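Local coordinates for glycolipid-binding domain-containing protein (Pseudomonas aeruginosa, PDB 2H1T), which is of unknown function but may bind glycolipids or take part in their metabolism, at residues Ala127-Leu132 against Gln146-Leu151. Numbering follows the deposited sequence.
Sequences AEIRAL and QAYTRL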
loop_
_atom_site.group_PDB
_atom_site.type_symbol
_atom_site.label_atom_id
_atom_site.label_comp_id
_atom_site.label_asym_id
_atom_site.label_seq_id
_atom_site.Cartn_x
_atom_site.Cartn_y
_atom_site.Cartn_z
ATOM N N ALA A 127 -24.389 6.455 25.543
ATOM C CA ALA A 127 -23.236 7.050 26.228
ATOM C C ALA A 127 -22.530 8.067 25.343
ATOM O O ALA A 127 -22.344 7.851 24.138
ATOM C CB ALA A 127 -22.257 5.988 26.652
ATOM N N GLU A 128 -22.105 9.176 25.939
ATOM C CA GLU A 128 -21.259 10.089 25.233
ATOM C C GLU A 128 -19.829 9.913 25.771
ATOM O O GLU A 128 -19.614 9.849 26.985
ATOM C CB GLU A 128 -21.764 11.516 25.370
ATOM C CG GLU A 128 -23.271 11.657 25.094
ATOM C CD GLU A 128 -23.711 13.091 24.881
ATOM O OE1 GLU A 128 -23.008 13.991 25.383
ATOM O OE2 GLU A 128 -24.762 13.339 24.234
ATOM N N ILE A 129 -18.865 9.824 24.861
ATOM C CA ILE A 129 -17.496 9.543 25.230
ATOM C C ILE A 129 -16.612 10.630 24.638
ATOM O O ILE A 129 -17.058 11.406 23.783
ATOM C CB ILE A 129 -17.030 8.119 24.772
ATOM C CG1 ILE A 129 -16.804 8.078 23.253
ATOM C CG2 ILE A 129 -18.063 7.041 25.158
ATOM C CD1 ILE A 129 -16.119 6.854 22.745
ATOM N N ARG A 130 -15.397 10.701 25.166
ATOM C CA ARG A 130 -14.315 11.493 24.617
ATOM C C ARG A 130 -13.254 10.547 24.048
ATOM O O ARG A 130 -12.531 9.838 24.774
ATOM C CB ARG A 130 -13.783 12.463 25.672
ATOM C CG ARG A 130 -12.741 13.447 25.138
ATOM C CD ARG A 130 -12.136 14.355 26.238
ATOM N NE ARG A 130 -13.140 15.230 26.797
ATOM C CZ ARG A 130 -13.658 16.289 26.162
ATOM N NH1 ARG A 130 -13.248 16.658 24.934
ATOM N NH2 ARG A 130 -14.617 16.995 26.755
ATOM N N ALA A 131 -13.212 10.466 22.721
ATOM C CA ALA A 131 -12.326 9.551 22.059
ATOM C C ALA A 131 -11.051 10.257 21.638
ATOM O O ALA A 131 -11.071 11.422 21.246
ATOM C CB ALA A 131 -13.007 8.937 20.807
ATOM N N LEU A 132 -9.929 9.568 21.701
ATOM C CA LEU A 132 -8.692 10.122 21.115
ATOM C C LEU A 132 -8.586 9.729 19.636
ATOM O O LEU A 132 -8.282 8.594 19.282
ATOM C CB LEU A 132 -7.464 9.708 21.950
ATOM C CG LEU A 132 -6.135 10.258 21.522
ATOM C CD1 LEU A 132 -6.141 11.818 21.586
ATOM C CD2 LEU A 132 -5.011 9.672 22.427
ATOM N N GLN A 146 -17.952 11.807 20.963
ATOM C CA GLN A 146 -18.680 10.808 20.191
ATOM C C GLN A 146 -19.812 10.287 21.048
ATOM O O GLN A 146 -19.748 10.367 22.260
ATOM C CB GLN A 146 -17.769 9.661 19.806
ATOM C CG GLN A 146 -16.563 10.075 18.990
ATOM C CD GLN A 146 -15.695 8.928 18.587
ATOM O OE1 GLN A 146 -15.844 7.794 19.084
ATOM N NE2 GLN A 146 -14.808 9.186 17.628
ATOM N N ALA A 147 -20.838 9.716 20.423
ATOM C CA ALA A 147 -21.842 8.969 21.188
ATOM C C ALA A 147 -22.083 7.584 20.607
ATOM O O ALA A 147 -22.030 7.379 19.369
ATOM C CB ALA A 147 -23.158 9.732 21.271
ATOM N N TYR A 148 -22.332 6.651 21.514
ATOM C CA TYR A 148 -22.777 5.310 21.172
ATOM C C TYR A 148 -24.111 4.994 21.855
ATOM O O TYR A 148 -24.293 5.212 23.064
ATOM C CB TYR A 148 -21.732 4.276 21.613
ATOM C CG TYR A 148 -20.489 4.161 20.764
ATOM C CD1 TYR A 148 -19.481 5.131 20.822
ATOM C CD2 TYR A 148 -20.270 3.032 19.985
ATOM C CE1 TYR A 148 -18.291 4.998 20.032
ATOM C CE2 TYR A 148 -19.116 2.892 19.215
ATOM C CZ TYR A 148 -18.150 3.884 19.242
ATOM O OH TYR A 148 -17.021 3.735 18.478
ATOM N N THR A 149 -25.058 4.473 21.066
ATOM C CA THR A 149 -26.277 3.946 21.612
ATOM C C THR A 149 -26.471 2.485 21.192
ATOM O O THR A 149 -26.415 2.164 19.997
ATOM C CB THR A 149 -27.454 4.846 21.179
ATOM O OG1 THR A 149 -27.141 6.218 21.535
ATOM C CG2 THR A 149 -28.736 4.400 21.833
ATOM N N ARG A 150 -26.705 1.597 22.160
ATOM C CA ARG A 150 -27.027 0.222 21.850
ATOM C C ARG A 150 -28.489 0.081 21.405
ATOM O O ARG A 150 -29.426 0.411 22.142
ATOM C CB ARG A 150 -26.707 -0.711 23.022
ATOM C CG ARG A 150 -27.198 -2.126 22.805
ATOM C CD ARG A 150 -26.654 -3.083 23.837
ATOM N NE ARG A 150 -27.513 -4.240 23.942
ATOM C CZ ARG A 150 -27.165 -5.419 24.454
ATOM N NH1 ARG A 150 -25.941 -5.630 24.894
ATOM N NH2 ARG A 150 -28.052 -6.417 24.447
ATOM N N LEU A 151 -28.688 -0.435 20.203
ATOM C CA LEU A 151 -30.032 -0.573 19.623
ATOM C C LEU A 151 -30.531 -1.973 19.926
ATOM O O LEU A 151 -31.688 -2.172 20.324
ATOM C CB LEU A 151 -30.037 -0.305 18.115
ATOM C CG LEU A 151 -29.478 1.062 17.669
ATOM C CD1 LEU A 151 -29.483 1.148 16.135
ATOM C CD2 LEU A 151 -30.272 2.203 18.323
#
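A127 with Y148 and I129 with Q146 form the two hydrogen-bonded pairs of an antiparallel hairpin, each closed by two backbone bonds. In the first, Y148 O takes A127 N at 2.8 Å; in the second, Q146 N gives a longer bond of 3.0 Å to I129 O. Between them lies the non-hydrogen-bonded pair E128-A147, where A147 CA approaches A127 O to 3.2 Å and E128 CA similarly faces Q146 O, both as CA-H...O contacts. A methyl suits position 147, as the strands are close here and E128 CG lies 4.3 Å from A147 CB; the E128 carboxylate turns instead to a salt bridge with R126.

The apolar contacts gather on the face of A127, I129, Q146 and Y148. I129 carries CG1 between its backbone N and carbonyl carbon (chi1 74°), and CD1 at the tip of this branch lies 3.9 Å from Y148 CE1, meeting the ring obliquely. CD1 also nears the amide of Q146, whose extended chain runs beside A131: A131 CB sits 3.5 Å from Q146 CD, close packing that a small residue permits. Q146, buried as a residue, gives its NE2 to D104, while Y148 OH bonds N112, so the amide nitrogen of Q146 and the phenol oxygen of Y148 each have a partner while the rest of the side chain packs.

Helix 113-119 packs on this same face, with P115 touching both I129 and Y148 and L119 touching A127. Within the mixed sheet, strand 102-106 flanks strand 126-135, and strand 155-160 pairs with the far edge of strand 142-152.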